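Local coordinates for chitinase (Paenibacillus sp. FPU-7, PDB 5GZT), which probably cleaves the beta-1,4 linkages of chitin and chitodextrins at random internal positions, as a glycoside hydrolase with two family 18 domains, at residues Asn727-Lys739 with Thr749-Lys761. Residues are numbered along the deposited sequence; the frame is centred on the assembly and turned at random.
Sequences NVYDPIDVRVVVK and TDSAPASVTIMPK
Val734 and Val756 form the middle of three hydrogen-bonded antiparallel pairs, flanked by Ile732-Ile758 and Val736-Ala754; both amides of each pair donate across, and the strand axes run at 143°. Past the last pair the serine hydroxyl substitutes for a backbone acceptor: Val738 N donates to Ser751 OG at 2.9 Å, almost straight (171°), and Ser751 N returns a bond to Val738 O.

Charged and polar side chains occupy one face. Asp733, its CG anti to the backbone N (chi1 -175°), takes Ser755 OG on OD1 (2.5 Å) and Arg735 NE on the syn lone pair of OD2 (2.7 Å). The guanidinium lies flat over Ser755 CB, 3.7 Å from its plane, while NH1 reaches Pro753 O at its edge (3.0 Å). A leucine in place of Arg735 would probably leave Asp733 without its countercharge and Pro753 O without this donor. Beyond the strands, Lys739 NZ bridges Asp750 OD2 (2.6 Å).

Apolar contacts fill the other face: Val734 CG2 meets Ile758 CD1 at 4.0 Å, and Val756 packs on Phe674.

These are neighbouring strands of the immunoglobulin-like domain, whose polar face abuts the second catalytic domain through Arg735-Gly1009 and Ser755-Ala1012 hydrogen bonds.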
loop_
_atom_site.group_PDB
_atom_site.type_symbol
_atom_site.label_atom_id
_atom_site.label_comp_id
_atom_site.label_asym_id
_atom_site.label_seq_id
_atom_site.Cartn_x
_atom_site.Cartn_y
_atom_site.Cartn_z
ATOM N N ASN B 727 36.515 -2.595 43.997
ATOM C CA ASN B 727 35.144 -2.753 44.404
ATOM C C ASN B 727 34.205 -2.010 43.441
ATOM O O ASN B 727 34.519 -0.881 43.021
ATOM C CB ASN B 727 34.922 -2.255 45.828
ATOM C CG ASN B 727 35.610 -3.101 46.875
ATOM O OD1 ASN B 727 36.047 -4.172 46.601
ATOM N ND2 ASN B 727 35.712 -2.578 48.113
ATOM N N VAL B 728 33.022 -2.599 43.188
ATOM C CA VAL B 728 32.053 -1.982 42.307
ATOM C C VAL B 728 30.930 -1.483 43.203
ATOM O O VAL B 728 30.184 -2.277 43.753
ATOM C CB VAL B 728 31.535 -3.009 41.243
ATOM C CG1 VAL B 728 30.387 -2.409 40.481
ATOM C CG2 VAL B 728 32.668 -3.469 40.368
ATOM N N TYR B 729 30.875 -0.159 43.397
ATOM C CA TYR B 729 29.860 0.539 44.251
ATOM C C TYR B 729 28.713 1.075 43.461
ATOM O O TYR B 729 27.655 1.377 44.022
ATOM C CB TYR B 729 30.506 1.754 44.975
ATOM C CG TYR B 729 31.544 1.348 45.965
ATOM C CD1 TYR B 729 31.170 0.784 47.191
ATOM C CD2 TYR B 729 32.869 1.483 45.688
ATOM C CE1 TYR B 729 32.138 0.320 48.090
ATOM C CE2 TYR B 729 33.849 1.067 46.593
ATOM C CZ TYR B 729 33.475 0.477 47.789
ATOM O OH TYR B 729 34.438 0.064 48.649
ATOM N N ASP B 730 28.925 1.374 42.202
ATOM C CA ASP B 730 27.858 1.939 41.374
ATOM C C ASP B 730 27.690 1.154 40.065
ATOM O O ASP B 730 28.557 0.459 39.706
ATOM C CB ASP B 730 28.226 3.341 41.005
ATOM C CG ASP B 730 28.051 4.278 42.190
ATOM O OD1 ASP B 730 26.887 4.512 42.642
ATOM O OD2 ASP B 730 29.094 4.674 42.639
ATOM N N PRO B 731 26.613 1.378 39.337
ATOM C CA PRO B 731 26.437 0.591 38.099
ATOM C C PRO B 731 27.531 0.939 37.074
ATOM O O PRO B 731 28.043 2.046 37.094
ATOM C CB PRO B 731 25.081 1.033 37.615
ATOM C CG PRO B 731 24.338 1.431 38.786
ATOM C CD PRO B 731 25.387 2.128 39.670
ATOM N N ILE B 732 27.849 -0.011 36.213
ATOM C CA ILE B 732 28.735 0.142 35.109
ATOM C C ILE B 732 27.908 0.172 33.828
ATOM O O ILE B 732 27.096 -0.762 33.565
ATOM C CB ILE B 732 29.725 -1.011 35.081
ATOM C CG1 ILE B 732 30.598 -1.031 36.398
ATOM C CG2 ILE B 732 30.602 -0.880 33.809
ATOM C CD1 ILE B 732 31.394 -2.277 36.589
ATOM N N ASP B 733 28.069 1.240 33.034
ATOM C CA ASP B 733 27.365 1.341 31.773
ATOM C C ASP B 733 28.092 0.510 30.710
ATOM O O ASP B 733 29.267 0.674 30.490
ATOM C CB ASP B 733 27.209 2.824 31.325
ATOM C CG ASP B 733 26.339 2.960 30.038
ATOM O OD1 ASP B 733 25.255 2.264 29.927
ATOM O OD2 ASP B 733 26.716 3.773 29.180
ATOM N N VAL B 734 27.384 -0.396 30.066
ATOM C CA VAL B 734 27.910 -1.232 28.987
ATOM C C VAL B 734 27.260 -0.795 27.658
ATOM O O VAL B 734 26.062 -0.603 27.628
ATOM C CB VAL B 734 27.638 -2.733 29.283
ATOM C CG1 VAL B 734 28.184 -3.628 28.174
ATOM C CG2 VAL B 734 28.304 -3.114 30.564
ATOM N N ARG B 735 28.038 -0.544 26.605
ATOM C CA ARG B 735 27.504 0.005 25.384
ATOM C C ARG B 735 27.798 -1.016 24.251
ATOM O O ARG B 735 28.918 -1.456 24.111
ATOM C CB ARG B 735 28.167 1.367 25.048
ATOM C CG ARG B 735 27.818 2.471 26.010
ATOM C CD ARG B 735 26.456 2.963 25.667
ATOM N NE ARG B 735 25.954 3.921 26.604
ATOM C CZ ARG B 735 24.949 4.756 26.405
ATOM N NH1 ARG B 735 24.309 4.823 25.249
ATOM N NH2 ARG B 735 24.615 5.604 27.358
ATOM N N VAL B 736 26.794 -1.297 23.417
ATOM C CA VAL B 736 26.840 -2.338 22.390
ATOM C C VAL B 736 26.539 -1.706 21.054
ATOM O O VAL B 736 25.486 -1.143 20.859
ATOM C CB VAL B 736 25.781 -3.454 22.659
ATOM C CG1 VAL B 736 25.908 -4.573 21.616
ATOM C CG2 VAL B 736 26.070 -4.033 24.051
ATOM N N VAL B 737 27.489 -1.740 20.130
ATOM C CA VAL B 737 27.168 -1.228 18.816
ATOM C C VAL B 737 27.035 -2.449 17.879
ATOM O O VAL B 737 27.905 -3.292 17.876
ATOM C CB VAL B 737 28.304 -0.338 18.278
ATOM C CG1 VAL B 737 28.083 -0.065 16.804
ATOM C CG2 VAL B 737 28.424 0.984 19.123
ATOM N N VAL B 738 25.944 -2.492 17.116
ATOM C CA VAL B 738 25.719 -3.510 16.114
ATOM C C VAL B 738 26.151 -2.959 14.773
ATOM O O VAL B 738 25.553 -1.999 14.248
ATOM C CB VAL B 738 24.230 -3.903 16.059
ATOM C CG1 VAL B 738 24.005 -5.073 15.111
ATOM C CG2 VAL B 738 23.771 -4.332 17.415
ATOM N N LYS B 739 27.201 -3.542 14.234
ATOM C CA LYS B 739 27.817 -2.939 13.046
ATOM C C LYS B 739 27.008 -3.240 11.823
ATOM O O LYS B 739 26.239 -4.228 11.808
ATOM C CB LYS B 739 29.223 -3.477 12.833
ATOM C CG LYS B 739 30.121 -3.323 14.004
ATOM C CD LYS B 739 30.613 -1.932 14.228
ATOM C CE LYS B 739 31.763 -1.582 13.286
ATOM N NZ LYS B 739 31.840 -0.077 13.191
ATOM N N THR B 749 23.885 1.516 8.268
ATOM C CA THR B 749 24.988 2.005 9.051
ATOM C C THR B 749 24.897 1.473 10.492
ATOM O O THR B 749 23.885 0.960 10.897
ATOM C CB THR B 749 24.983 3.512 9.076
ATOM O OG1 THR B 749 23.698 3.948 9.496
ATOM C CG2 THR B 749 25.282 4.044 7.649
ATOM N N ASP B 750 25.995 1.567 11.208
ATOM C CA ASP B 750 26.106 1.044 12.597
ATOM C C ASP B 750 24.978 1.530 13.478
ATOM O O ASP B 750 24.484 2.605 13.303
ATOM C CB ASP B 750 27.416 1.506 13.215
ATOM C CG ASP B 750 28.629 0.947 12.524
ATOM O OD1 ASP B 750 28.533 0.127 11.611
ATOM O OD2 ASP B 750 29.708 1.347 12.919
ATOM N N SER B 751 24.527 0.727 14.402
ATOM C CA SER B 751 23.519 1.202 15.352
ATOM C C SER B 751 24.192 2.220 16.289
ATOM O O SER B 751 25.398 2.276 16.405
ATOM C CB SER B 751 22.979 0.036 16.275
ATOM O OG SER B 751 24.028 -0.334 17.214
ATOM N N ALA B 752 23.370 3.002 16.962
ATOM C CA ALA B 752 23.851 3.817 18.040
ATOM C C ALA B 752 24.266 2.876 19.134
ATOM O O ALA B 752 23.819 1.686 19.138
ATOM C CB ALA B 752 22.719 4.755 18.533
ATOM N N PRO B 753 25.142 3.334 20.034
ATOM C CA PRO B 753 25.610 2.493 21.132
ATOM C C PRO B 753 24.503 2.240 22.153
ATOM O O PRO B 753 24.043 3.116 22.853
ATOM C CB PRO B 753 26.779 3.237 21.707
ATOM C CG PRO B 753 26.963 4.441 20.887
ATOM C CD PRO B 753 25.741 4.695 20.113
ATOM N N ALA B 754 24.071 1.012 22.203
ATOM C CA ALA B 754 22.958 0.643 23.093
ATOM C C ALA B 754 23.477 0.469 24.490
ATOM O O ALA B 754 24.395 -0.269 24.686
ATOM C CB ALA B 754 22.416 -0.692 22.655
ATOM N N SER B 755 22.806 1.059 25.458
ATOM C CA SER B 755 23.139 0.931 26.859
ATOM C C SER B 755 22.443 -0.261 27.590
ATOM O O SER B 755 21.228 -0.412 27.550
ATOM C CB SER B 755 22.615 2.208 27.535
ATOM O OG SER B 755 22.921 2.205 28.942
ATOM N N VAL B 756 23.250 -1.091 28.238
ATOM C CA VAL B 756 22.800 -2.092 29.205
ATOM C C VAL B 756 23.745 -1.902 30.463
ATOM O O VAL B 756 24.613 -0.975 30.458
ATOM C CB VAL B 756 22.872 -3.501 28.646
ATOM C CG1 VAL B 756 21.823 -3.605 27.516
ATOM C CG2 VAL B 756 24.212 -3.762 28.076
ATOM N N THR B 757 23.511 -2.695 31.493
ATOM C CA THR B 757 23.996 -2.429 32.833
ATOM C C THR B 757 24.564 -3.632 33.557
ATOM O O THR B 757 23.904 -4.669 33.653
ATOM C CB THR B 757 22.883 -1.832 33.592
ATOM O OG1 THR B 757 22.380 -0.701 32.868
ATOM C CG2 THR B 757 23.277 -1.424 34.928
ATOM N N ILE B 758 25.768 -3.430 34.113
ATOM C CA ILE B 758 26.249 -4.195 35.252
ATOM C C ILE B 758 25.849 -3.515 36.535
ATOM O O ILE B 758 26.365 -2.427 36.806
ATOM C CB ILE B 758 27.719 -4.410 35.167
ATOM C CG1 ILE B 758 28.036 -5.295 33.981
ATOM C CG2 ILE B 758 28.258 -5.102 36.421
ATOM C CD1 ILE B 758 29.536 -5.424 33.653
ATOM N N MET B 759 24.954 -4.145 37.321
ATOM C CA MET B 759 24.443 -3.594 38.561
ATOM C C MET B 759 25.345 -3.967 39.718
ATOM O O MET B 759 25.905 -5.102 39.791
ATOM C CB MET B 759 23.033 -4.047 38.849
ATOM C CG MET B 759 22.028 -3.494 37.850
ATOM S SD MET B 759 21.583 -1.723 38.236
ATOM C CE MET B 759 21.162 -1.822 39.893
ATOM N N PRO B 760 25.624 -3.008 40.595
ATOM C CA PRO B 760 26.384 -3.364 41.847
ATOM C C PRO B 760 25.529 -4.262 42.788
ATOM O O PRO B 760 24.331 -4.437 42.582
ATOM C CB PRO B 760 26.617 -1.987 42.492
ATOM C CG PRO B 760 25.383 -1.233 42.138
ATOM C CD PRO B 760 25.004 -1.674 40.711
ATOM N N LYS B 761 26.155 -4.867 43.793
ATOM C CA LYS B 761 25.650 -6.026 44.455
ATOM C C LYS B 761 24.357 -5.783 45.197
ATOM O O LYS B 761 23.623 -6.736 45.362
ATOM C CB LYS B 761 26.684 -6.595 45.390
ATOM C CG LYS B 761 27.010 -5.686 46.587
ATOM C CD LYS B 761 27.814 -6.463 47.631
ATOM C CE LYS B 761 28.089 -5.610 48.864
ATOM N NZ LYS B 761 29.032 -6.313 49.755
HETATM O O HOH W 1 29.120 -4.722 43.599
HETATM O O HOH W 2 23.731 1.565 32.072
HETATM O O HOH W 3 30.520 -0.245 10.139
#